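Local coordinates for protein ferritin (Mycoplasma penetrans, PDB 7DIE) that probably stores iron, oxidising incoming ferrous ions and holding the ferric product inside a hollow shell built of 24 subunits, at residues Phe6-Arg11 with Phe122-Arg127; Asp14-His19 with Lys66-Val71; Val22-Ala27 with Leu75-Ile80; Tyr30-Thr35 with Val86-Ile91. All coordinates share one frame; numbering follows the deposited sequence.

Contact 1: residues Phe6-Arg11 with Phe122-Arg127; sequences FNKDER and FETFER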
# COMPACT_ATOMS: atom_id res chain seq x y z
N PHE A 6 23.18 -40.02 27.87
CA PHE A 6 22.37 -40.70 26.86
C PHE A 6 22.70 -42.18 26.78
O PHE A 6 21.83 -42.99 26.44
CB PHE A 6 22.55 -40.02 25.51
CG PHE A 6 21.86 -38.70 25.43
CD1 PHE A 6 20.52 -38.64 25.09
CD2 PHE A 6 22.53 -37.53 25.79
CE1 PHE A 6 19.85 -37.41 25.05
CE2 PHE A 6 21.87 -36.30 25.76
CZ PHE A 6 20.51 -36.26 25.39
N ASN A 7 23.95 -42.54 27.08
CA ASN A 7 24.35 -43.94 27.22
C ASN A 7 23.93 -44.78 26.01
O ASN A 7 23.33 -45.84 26.15
CB ASN A 7 23.77 -44.52 28.51
CG ASN A 7 24.36 -45.86 28.86
OD1 ASN A 7 25.58 -46.05 28.76
ND2 ASN A 7 23.51 -46.80 29.25
N LYS A 8 24.22 -44.28 24.82
CA LYS A 8 23.84 -45.00 23.61
C LYS A 8 24.74 -46.22 23.45
O LYS A 8 25.90 -46.22 23.87
CB LYS A 8 23.96 -44.11 22.37
CG LYS A 8 23.11 -42.81 22.43
CD LYS A 8 21.63 -43.07 22.68
CE LYS A 8 20.94 -43.79 21.49
NZ LYS A 8 19.53 -44.12 21.84
N ASP A 9 24.20 -47.30 22.87
CA ASP A 9 25.06 -48.47 22.70
C ASP A 9 25.95 -48.27 21.49
O ASP A 9 25.49 -47.89 20.40
CB ASP A 9 24.28 -49.78 22.54
CG ASP A 9 25.19 -51.00 22.78
OD1 ASP A 9 25.89 -51.44 21.83
OD2 ASP A 9 25.27 -51.48 23.94
N GLU A 10 27.23 -48.55 21.68
CA GLU A 10 28.24 -48.29 20.66
C GLU A 10 28.01 -49.11 19.39
O GLU A 10 28.40 -48.66 18.31
CB GLU A 10 29.65 -48.54 21.19
CG GLU A 10 30.73 -48.02 20.24
CD GLU A 10 32.12 -47.94 20.86
OE1 GLU A 10 32.55 -46.83 21.24
OE2 GLU A 10 32.78 -49.01 20.96
N ARG A 11 27.37 -50.25 19.49
CA ARG A 11 27.07 -51.02 18.32
C ARG A 11 26.11 -50.29 17.38
O ARG A 11 26.34 -50.27 16.21
CB ARG A 11 26.42 -52.32 18.67
CG ARG A 11 27.40 -53.36 19.10
CD ARG A 11 28.19 -53.80 17.92
NE ARG A 11 29.17 -54.74 18.37
CZ ARG A 11 29.54 -55.82 17.71
NH1 ARG A 11 30.44 -56.61 18.24
NH2 ARG A 11 29.02 -56.09 16.51
N PHE A 122 14.96 -47.10 20.35
CA PHE A 122 13.83 -46.46 19.69
C PHE A 122 14.15 -45.05 19.25
O PHE A 122 13.51 -44.54 18.32
CB PHE A 122 12.62 -46.46 20.60
CG PHE A 122 12.11 -47.83 20.88
CD1 PHE A 122 11.27 -48.46 19.99
CD2 PHE A 122 12.53 -48.53 22.01
CE1 PHE A 122 10.82 -49.76 20.24
CE2 PHE A 122 12.08 -49.82 22.27
CZ PHE A 122 11.23 -50.43 21.38
N GLU A 123 15.13 -44.40 19.90
CA GLU A 123 15.59 -43.11 19.41
C GLU A 123 16.18 -43.24 18.01
O GLU A 123 15.85 -42.46 17.11
CB GLU A 123 16.60 -42.50 20.38
CG GLU A 123 15.93 -42.17 21.73
CD GLU A 123 16.92 -41.80 22.83
OE1 GLU A 123 18.13 -42.00 22.66
OE2 GLU A 123 16.46 -41.28 23.87
N THR A 124 17.05 -44.22 17.80
CA THR A 124 17.64 -44.39 16.47
C THR A 124 16.60 -44.87 15.47
O THR A 124 16.57 -44.39 14.32
CB THR A 124 18.84 -45.36 16.56
OG1 THR A 124 19.84 -44.78 17.40
CG2 THR A 124 19.45 -45.59 15.18
N PHE A 125 15.72 -45.79 15.87
CA PHE A 125 14.65 -46.22 14.98
C PHE A 125 13.82 -45.03 14.51
O PHE A 125 13.50 -44.92 13.32
CB PHE A 125 13.77 -47.27 15.68
CG PHE A 125 12.62 -47.78 14.82
CD1 PHE A 125 12.86 -48.69 13.79
CD2 PHE A 125 11.32 -47.35 15.04
CE1 PHE A 125 11.82 -49.16 13.01
CE2 PHE A 125 10.27 -47.80 14.26
CZ PHE A 125 10.52 -48.71 13.24
N GLU A 126 13.48 -44.12 15.43
CA GLU A 126 12.68 -42.95 15.07
C GLU A 126 13.43 -42.05 14.08
O GLU A 126 12.87 -41.61 13.07
CB GLU A 126 12.31 -42.19 16.36
CG GLU A 126 11.23 -41.09 16.21
CD GLU A 126 11.72 -39.85 15.43
OE1 GLU A 126 12.92 -39.49 15.55
OE2 GLU A 126 10.89 -39.23 14.71
N ARG A 127 14.71 -41.79 14.34
CA ARG A 127 15.49 -40.96 13.43
C ARG A 127 15.62 -41.60 12.05
O ARG A 127 15.67 -40.90 11.03
CB ARG A 127 16.88 -40.67 14.03
CG ARG A 127 17.92 -40.06 13.04
CD ARG A 127 17.60 -38.58 12.67
NE ARG A 127 16.38 -38.45 11.86
CZ ARG A 127 15.81 -37.29 11.52
NH1 ARG A 127 16.37 -36.14 11.89
NH2 ARG A 127 14.68 -37.28 10.81
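Where the N-terminal arm reaches one end of the ferritin four-helix bundle, Lys8 bridges to Glu123 in the first turn of helix 122-150. The link is a salt bridge with a hydrogen bond in it: Lys8 NZ lies 2.7 Å from Glu123 OE1. The ammonium group arrives on the anti side of that oxygen and stands 33° out of the carboxylate plane, so the approach is tilted. Bends at chi2 (-56°) and chi3 (-67°) kink the lysine chain twice before an extended last bond carries NZ to the carboxylate, while the glutamate is extended beyond CG. The two chains meet at a slant, and Lys8 CE also comes within 3.5 Å of Glu123 OE1. A lysine suits this gap, which is 9.4 Å between Lys8 CA and Glu123 CA, because its long chain can span it and still deliver a charge. Glutamate suits the start of a helix, where a negative charge near the N-terminus is probably favoured by the helix dipole. Alongside, Thr124 OG1 is 4.3 Å from Lys8 CE, a loose contact; the hydroxyl itself is bonded to Tyr67 OH and Asp121 OD2.

Both charged ends have second partners: Lys8 NZ also pairs with Asp121 OD1, just before helix 122-150, and Glu123 OE2 with Arg106 NE of a second subunit. The buried carboxylate thus joins the arm to the subunit interface, while the lysine chain rests on Met13 of helix 10-39 and Tyr67 of helix 43-70.

Contact 2: residues Asp14-His19 with Lys66-Val71; sequences DLVSKH and KYMMKV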
# COMPACT_ATOMS: atom_id res chain seq x y z
N ASP A 14 27.79 -47.11 15.97
CA ASP A 14 28.69 -47.45 14.87
C ASP A 14 27.91 -47.68 13.58
O ASP A 14 28.40 -47.36 12.49
CB ASP A 14 29.51 -48.69 15.20
CG ASP A 14 30.66 -48.40 16.15
OD1 ASP A 14 30.91 -47.22 16.48
OD2 ASP A 14 31.31 -49.38 16.56
N LEU A 15 26.72 -48.30 13.66
CA LEU A 15 25.90 -48.48 12.47
C LEU A 15 25.41 -47.14 11.92
O LEU A 15 25.29 -46.97 10.70
CB LEU A 15 24.70 -49.37 12.77
CG LEU A 15 25.00 -50.87 12.90
CD1 LEU A 15 23.73 -51.62 13.26
CD2 LEU A 15 25.58 -51.39 11.59
N VAL A 16 25.06 -46.20 12.80
CA VAL A 16 24.67 -44.87 12.32
C VAL A 16 25.84 -44.21 11.61
O VAL A 16 25.70 -43.64 10.53
CB VAL A 16 24.15 -44.01 13.48
CG1 VAL A 16 23.90 -42.57 13.00
CG2 VAL A 16 22.87 -44.60 14.08
N SER A 17 27.02 -44.28 12.23
CA SER A 17 28.24 -43.77 11.63
C SER A 17 28.53 -44.46 10.30
O SER A 17 28.91 -43.81 9.32
CB SER A 17 29.37 -43.98 12.64
OG SER A 17 30.38 -43.02 12.55
N LYS A 18 28.33 -45.77 10.23
CA LYS A 18 28.55 -46.47 8.97
C LYS A 18 27.56 -46.00 7.92
O LYS A 18 27.91 -45.86 6.74
CB LYS A 18 28.44 -47.98 9.16
CG LYS A 18 28.57 -48.75 7.85
CD LYS A 18 28.44 -50.25 8.03
CE LYS A 18 28.81 -50.98 6.74
NZ LYS A 18 28.71 -52.46 6.89
N HIS A 19 26.31 -45.77 8.31
CA HIS A 19 25.38 -45.30 7.30
C HIS A 19 25.74 -43.90 6.81
O HIS A 19 25.56 -43.59 5.62
CB HIS A 19 23.95 -45.32 7.82
CG HIS A 19 22.98 -44.92 6.76
ND1 HIS A 19 22.80 -45.68 5.62
CD2 HIS A 19 22.27 -43.79 6.59
CE1 HIS A 19 21.96 -45.04 4.82
NE2 HIS A 19 21.63 -43.90 5.38
N LYS A 66 23.72 -34.48 13.00
CA LYS A 66 22.95 -33.76 14.02
C LYS A 66 22.38 -34.71 15.05
O LYS A 66 22.33 -34.40 16.24
CB LYS A 66 21.80 -32.98 13.36
CG LYS A 66 22.22 -31.70 12.61
CD LYS A 66 21.00 -30.77 12.39
CE LYS A 66 21.22 -29.79 11.23
NZ LYS A 66 19.99 -29.51 10.41
N TYR A 67 21.90 -35.87 14.60
CA TYR A 67 21.40 -36.87 15.53
C TYR A 67 22.50 -37.39 16.44
O TYR A 67 22.31 -37.51 17.65
CB TYR A 67 20.76 -38.04 14.77
CG TYR A 67 20.38 -39.19 15.71
CD1 TYR A 67 19.42 -39.00 16.70
CD2 TYR A 67 20.99 -40.44 15.62
CE1 TYR A 67 19.08 -40.04 17.59
CE2 TYR A 67 20.66 -41.48 16.50
CZ TYR A 67 19.71 -41.27 17.49
OH TYR A 67 19.37 -42.30 18.35
N MET A 68 23.67 -37.71 15.88
CA MET A 68 24.75 -38.20 16.73
C MET A 68 25.10 -37.18 17.80
O MET A 68 25.30 -37.55 18.96
CB MET A 68 25.97 -38.57 15.87
CG MET A 68 25.65 -39.76 14.96
SD MET A 68 27.07 -40.62 14.24
CE MET A 68 27.51 -41.72 15.61
N MET A 69 25.12 -35.89 17.45
CA MET A 69 25.41 -34.86 18.45
C MET A 69 24.32 -34.78 19.51
O MET A 69 24.62 -34.56 20.69
CB MET A 69 25.59 -33.49 17.77
CG MET A 69 26.87 -33.39 16.91
SD MET A 69 27.08 -31.73 16.22
CE MET A 69 25.66 -31.61 15.17
N LYS A 70 23.05 -34.95 19.12
CA LYS A 70 21.95 -34.96 20.10
C LYS A 70 22.19 -36.01 21.18
O LYS A 70 21.87 -35.78 22.36
CB LYS A 70 20.61 -35.24 19.42
CG LYS A 70 20.03 -34.09 18.59
CD LYS A 70 19.60 -32.93 19.48
CE LYS A 70 19.17 -31.71 18.66
NZ LYS A 70 18.96 -30.53 19.56
N VAL A 71 22.75 -37.15 20.81
CA VAL A 71 22.95 -38.23 21.76
C VAL A 71 24.43 -38.39 22.13
O VAL A 71 24.84 -39.46 22.59
CB VAL A 71 22.33 -39.55 21.26
CG1 VAL A 71 20.80 -39.42 21.19
CG2 VAL A 71 22.87 -39.92 19.88
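Between 14-19 and 66-71 the backbones come nearest at Val16 and Met68, with 8.0 Å between Val16 CA and Met68 CA, although the axes of these short segments pass 11.1 Å apart and run antiparallel at 159°. Such a separation is wide for packed helices, and a long flexible side chain fills it. Met68 leaves its helix with CG anti to the carbonyl carbon, stretches past CG, and then turns at its sulfur (chi3 83°). Val16 comes from the other helix in the opposite sense, and the two slide past one another: Val16 CG1 touches Met68 CG at 3.8 Å and, at nearly the same range, Met68 SD. The turn at the thioether carries its methyl toward the next residue, where Met68 CE lies 4.2 Å from Ser17 CB. Small, slender Ser17 leaves room for that methyl, and its buried hydroxyl is satisfied by the backbone N of Lys76.

The same branch, Val16 CG1, also reaches the edge of the Tyr67 ring, 4.5 Å from Tyr67 CD2 and near the ring plane, a marginal contact. One face of that ring is covered from within its own segment by Val71 CG2, 4.2 Å above the plane and offset toward the rim. The tyrosine hydroxyl is hydrogen-bonded to Thr124 OG1 of helix 122-150, and the ring packs on Ile136 of a second subunit.

Apolar contact between consecutive antiparallel helices is characteristic of the ferritin four-helix bundle; here it lies where helix 43-70 gives way to the long loop.

Contact 3: residues Val22-Ala27 with Leu75-Ile80; sequences VELCAA and LKINQI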
# COMPACT_ATOMS: atom_id res chain seq x y z
N VAL A 22 28.05 -44.46 4.14
CA VAL A 22 27.41 -44.97 2.93
C VAL A 22 26.73 -43.84 2.16
O VAL A 22 26.79 -43.79 0.91
CB VAL A 22 26.42 -46.10 3.28
CG1 VAL A 22 25.60 -46.49 2.05
CG2 VAL A 22 27.19 -47.31 3.83
N GLU A 23 26.08 -42.91 2.87
CA GLU A 23 25.50 -41.75 2.17
C GLU A 23 26.60 -40.88 1.55
O GLU A 23 26.42 -40.33 0.45
CB GLU A 23 24.66 -40.91 3.13
CG GLU A 23 23.50 -41.67 3.80
CD GLU A 23 22.22 -41.65 2.97
OE1 GLU A 23 22.29 -41.36 1.75
OE2 GLU A 23 21.15 -41.91 3.56
N LEU A 24 27.72 -40.72 2.25
CA LEU A 24 28.84 -39.97 1.70
C LEU A 24 29.48 -40.71 0.53
O LEU A 24 29.95 -40.09 -0.43
CB LEU A 24 29.88 -39.70 2.80
CG LEU A 24 31.19 -39.01 2.39
CD1 LEU A 24 30.91 -37.68 1.67
CD2 LEU A 24 32.10 -38.80 3.63
N CYS A 25 29.52 -42.04 0.60
CA CYS A 25 30.05 -42.78 -0.53
C CYS A 25 29.20 -42.50 -1.77
O CYS A 25 29.74 -42.27 -2.86
CB CYS A 25 30.08 -44.28 -0.20
SG CYS A 25 30.78 -45.31 -1.52
N ALA A 26 27.88 -42.45 -1.59
CA ALA A 26 26.97 -42.12 -2.68
C ALA A 26 27.23 -40.71 -3.19
O ALA A 26 27.32 -40.49 -4.40
CB ALA A 26 25.52 -42.27 -2.22
N ALA A 27 27.34 -39.74 -2.27
CA ALA A 27 27.64 -38.37 -2.67
C ALA A 27 28.93 -38.31 -3.48
O ALA A 27 28.97 -37.70 -4.56
CB ALA A 27 27.75 -37.46 -1.44
N LEU A 75 30.96 -39.47 15.40
CA LEU A 75 30.94 -39.87 13.99
C LEU A 75 32.34 -40.23 13.53
O LEU A 75 33.27 -39.43 13.66
CB LEU A 75 30.39 -38.74 13.12
CG LEU A 75 30.54 -38.88 11.61
CD1 LEU A 75 29.70 -40.05 11.13
CD2 LEU A 75 30.08 -37.58 10.92
N LYS A 76 32.49 -41.41 12.95
CA LYS A 76 33.78 -41.88 12.44
C LYS A 76 33.69 -42.01 10.92
O LYS A 76 32.92 -42.82 10.41
CB LYS A 76 34.14 -43.23 13.07
CG LYS A 76 34.10 -43.25 14.61
CD LYS A 76 33.62 -44.60 15.14
CE LYS A 76 33.58 -44.63 16.67
NZ LYS A 76 33.14 -45.95 17.20
N ILE A 77 34.48 -41.22 10.20
CA ILE A 77 34.60 -41.35 8.75
C ILE A 77 35.74 -42.31 8.44
O ILE A 77 36.79 -42.26 9.10
CB ILE A 77 34.86 -39.99 8.07
CG1 ILE A 77 33.88 -38.91 8.55
CG2 ILE A 77 34.88 -40.14 6.55
CD1 ILE A 77 32.48 -39.29 8.43
N ASN A 78 35.55 -43.18 7.46
CA ASN A 78 36.61 -44.12 7.13
C ASN A 78 36.49 -44.52 5.66
O ASN A 78 35.78 -43.88 4.88
CB ASN A 78 36.55 -45.33 8.07
CG ASN A 78 35.23 -46.06 7.99
OD1 ASN A 78 34.60 -46.11 6.94
ND2 ASN A 78 34.81 -46.64 9.11
N GLN A 79 37.16 -45.61 5.29
CA GLN A 79 37.27 -46.03 3.90
C GLN A 79 35.94 -46.39 3.27
O GLN A 79 35.84 -46.43 2.04
CB GLN A 79 38.21 -47.24 3.81
CG GLN A 79 39.68 -46.90 3.69
CD GLN A 79 40.17 -45.98 4.80
OE1 GLN A 79 40.83 -44.97 4.53
NE2 GLN A 79 39.87 -46.34 6.05
N ILE A 80 34.91 -46.67 4.08
CA ILE A 80 33.59 -46.97 3.51
C ILE A 80 33.11 -45.81 2.64
O ILE A 80 32.37 -46.01 1.67
CB ILE A 80 32.59 -47.29 4.63
CG1 ILE A 80 33.03 -48.56 5.37
CG2 ILE A 80 31.16 -47.51 4.08
CD1 ILE A 80 33.25 -49.71 4.43
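Val22 with Ile80 and Leu24 with Ile77 are the apolar pairs between helix 10-39 and the loop. Val22 and Ile80 run alongside each other in the same sense, with Val22 CG2 and Ile80 CG2 4.0 Å apart; these beta-branched residues offer a methyl close to the backbone, apt where the main chains approach to 6.5 Å between Val22 CA and Ile80 CA. Deeper in, Leu24 CD2 meets Ile77 CG2 at 4.2 Å.

A carbonyl contact is closer but not a hydrogen bond. Ile80 O faces Cys25, 3.4 Å from its CB. Cysteine is small enough to admit the carbonyl there; Cys25 SG, anti to the backbone N, is also within 3.6 Å of Ile80 O.

Hydrogen bonding shapes the loop itself. Ile80 N donates to Asn78 OD1 over 2.9 Å, closing an Asx turn that leads into the 3-10 turn at 79-80 and sets Ile80 against the helix; asparagine is apt because its short amide can reach back to this N-H. The Asn78 backbone N is in turn held by Asn21 of helix 10-39.

This loop joins helix 43-70 to helix 91-118 along the outside of helix 10-39: inward, Leu24 also touches Met61 of helix 43-70, while Ile77 packs on Asn28 of a fourth subunit.

Contact 4: residues Tyr30-Thr35 with Val86-Ile91; sequences YFHLAT and VSFETI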
# COMPACT_ATOMS: atom_id res chain seq x y z
N TYR A 30 28.41 -39.72 -6.86
CA TYR A 30 27.59 -38.87 -7.73
C TYR A 30 28.37 -37.66 -8.24
O TYR A 30 28.20 -37.25 -9.40
CB TYR A 30 26.30 -38.44 -7.01
CG TYR A 30 25.42 -39.61 -6.62
CD1 TYR A 30 25.54 -40.83 -7.29
CD2 TYR A 30 24.50 -39.52 -5.57
CE1 TYR A 30 24.75 -41.93 -6.94
CE2 TYR A 30 23.71 -40.62 -5.20
CZ TYR A 30 23.85 -41.83 -5.90
OH TYR A 30 23.10 -42.94 -5.57
N PHE A 31 29.23 -37.08 -7.41
CA PHE A 31 30.04 -35.97 -7.93
C PHE A 31 31.03 -36.47 -8.97
O PHE A 31 31.29 -35.78 -9.97
CB PHE A 31 30.75 -35.25 -6.78
CG PHE A 31 29.80 -34.47 -5.89
CD1 PHE A 31 28.94 -33.53 -6.43
CD2 PHE A 31 29.76 -34.71 -4.52
CE1 PHE A 31 28.06 -32.81 -5.62
CE2 PHE A 31 28.88 -34.01 -3.70
CZ PHE A 31 28.03 -33.05 -4.26
N HIS A 32 31.61 -37.66 -8.77
CA HIS A 32 32.43 -38.27 -9.81
C HIS A 32 31.61 -38.49 -11.09
O HIS A 32 32.03 -38.09 -12.19
CB HIS A 32 33.01 -39.60 -9.30
CG HIS A 32 33.68 -40.42 -10.36
ND1 HIS A 32 34.86 -40.04 -10.96
CD2 HIS A 32 33.32 -41.59 -10.93
CE1 HIS A 32 35.20 -40.95 -11.86
NE2 HIS A 32 34.29 -41.90 -11.85
N LEU A 33 30.43 -39.10 -10.95
CA LEU A 33 29.59 -39.39 -12.10
C LEU A 33 29.11 -38.12 -12.79
O LEU A 33 28.84 -38.13 -13.99
CB LEU A 33 28.40 -40.25 -11.66
CG LEU A 33 28.77 -41.67 -11.22
CD1 LEU A 33 27.51 -42.51 -11.02
CD2 LEU A 33 29.73 -42.34 -12.21
N ALA A 34 28.98 -37.01 -12.05
CA ALA A 34 28.67 -35.74 -12.70
C ALA A 34 29.76 -35.37 -13.70
O ALA A 34 29.47 -35.00 -14.84
CB ALA A 34 28.48 -34.64 -11.66
N THR A 35 31.04 -35.47 -13.30
CA THR A 35 32.11 -35.11 -14.22
C THR A 35 32.21 -36.09 -15.38
O THR A 35 32.47 -35.69 -16.52
CB THR A 35 33.46 -34.99 -13.49
OG1 THR A 35 33.90 -36.27 -13.00
CG2 THR A 35 33.33 -34.00 -12.30
N VAL A 86 35.17 -47.72 -11.29
CA VAL A 86 35.46 -48.45 -12.51
C VAL A 86 35.46 -47.45 -13.67
O VAL A 86 35.08 -46.30 -13.53
CB VAL A 86 34.45 -49.60 -12.74
CG1 VAL A 86 34.27 -50.42 -11.47
CG2 VAL A 86 33.11 -49.06 -13.23
N SER A 87 35.94 -47.90 -14.82
CA SER A 87 35.92 -47.05 -16.00
C SER A 87 34.53 -47.06 -16.63
O SER A 87 33.87 -48.11 -16.69
CB SER A 87 36.96 -47.52 -17.02
OG SER A 87 36.36 -48.37 -17.99
N PHE A 88 34.09 -45.90 -17.10
CA PHE A 88 32.80 -45.77 -17.76
C PHE A 88 33.02 -45.31 -19.19
O PHE A 88 33.73 -44.33 -19.44
CB PHE A 88 31.91 -44.78 -17.01
CG PHE A 88 31.70 -45.15 -15.57
CD1 PHE A 88 30.87 -46.20 -15.23
CD2 PHE A 88 32.36 -44.47 -14.56
CE1 PHE A 88 30.68 -46.55 -13.92
CE2 PHE A 88 32.17 -44.82 -13.25
CZ PHE A 88 31.34 -45.86 -12.92
N GLU A 89 32.43 -46.04 -20.14
CA GLU A 89 32.50 -45.63 -21.53
C GLU A 89 31.19 -45.08 -22.08
O GLU A 89 31.23 -44.38 -23.09
CB GLU A 89 32.98 -46.79 -22.40
CG GLU A 89 34.44 -47.14 -22.14
CD GLU A 89 35.06 -47.98 -23.24
OE1 GLU A 89 35.09 -47.51 -24.40
OE2 GLU A 89 35.52 -49.10 -22.94
N THR A 90 30.06 -45.35 -21.43
CA THR A 90 28.75 -44.92 -21.92
C THR A 90 27.94 -44.34 -20.76
O THR A 90 28.18 -44.65 -19.60
CB THR A 90 27.93 -46.06 -22.54
OG1 THR A 90 27.54 -46.97 -21.51
CG2 THR A 90 28.73 -46.79 -23.64
N ILE A 91 26.96 -43.51 -21.12
CA ILE A 91 26.06 -42.97 -20.10
C ILE A 91 25.20 -44.08 -19.49
O ILE A 91 24.73 -43.95 -18.35
CB ILE A 91 25.22 -41.83 -20.71
CG1 ILE A 91 24.60 -40.96 -19.61
CG2 ILE A 91 24.15 -42.39 -21.64
CD1 ILE A 91 25.61 -40.21 -18.76
O HOH W 1 35.66 -43.83 -13.59
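His32, its CG anti to the backbone N (chi1 170°), and Leu33, turned the other way with CG anti to the carbonyl carbon (chi1 -68°), both aim at Phe88, whose own chi1 of -56° carries its ring back toward the helix. The contact belongs to the long crossover loop of the ferritin bundle, which connects helix 43-70 with the parallel helix 91-118 and here returns over helix 10-39. Phe88 offers one corner to both neighbours. Leu33 CD2 sits obliquely against it, 3.6 Å from Phe88 CE2 and 3.9 Å from Phe88 CZ, the two side chains roughly perpendicular to each other. His32 meets the same corner edge to edge, with His32 NE2 3.9 Å from Phe88 CE2. The phenyl ring also packs on Val94 and Ala97 of helix 91-118, a fit reason for an aromatic in this loop.

Histidine suits its buried position because each ring nitrogen has a partner. ND1 is bonded to Leu75 O of a fourth subunit, so the ring's rotation is fixed across the interface. Thr35, one turn on, donates from OG1 to His32 O at 2.7 Å, reaching one of its lone pairs within the carbonyl plane, and also bonds Leu75 N of that fourth subunit. At the loop side a water lies in the plane of the imidazole, 2.9 Å from His32 NE2, and bridges to Val86 O.

How the contacts relate
Contacts 2, 3 and 4 follow one another along helix 10-39, and contact 1 involves the arm that leads into it. Contacts 1, 2 and 4 are largely buried, whereas contact 3 is only partly so, with Ile80 at the surface. Helix meets helix only in contact 2, whose chemistry is apolar; in contact 1 the arm reaches helix 122-150 through charge. Contacts 3 and 4 lay successive pieces of one loop on the helix, through aliphatic methyls and an aromatic corner with a water respectively. Contacts 1 and 2 touch each other and a second subunit, while 3 and 4 face a fourth. The salt bridge Asp14 OD1 to Lys76 NZ, 2.7 Å, joins contacts 2 and 3.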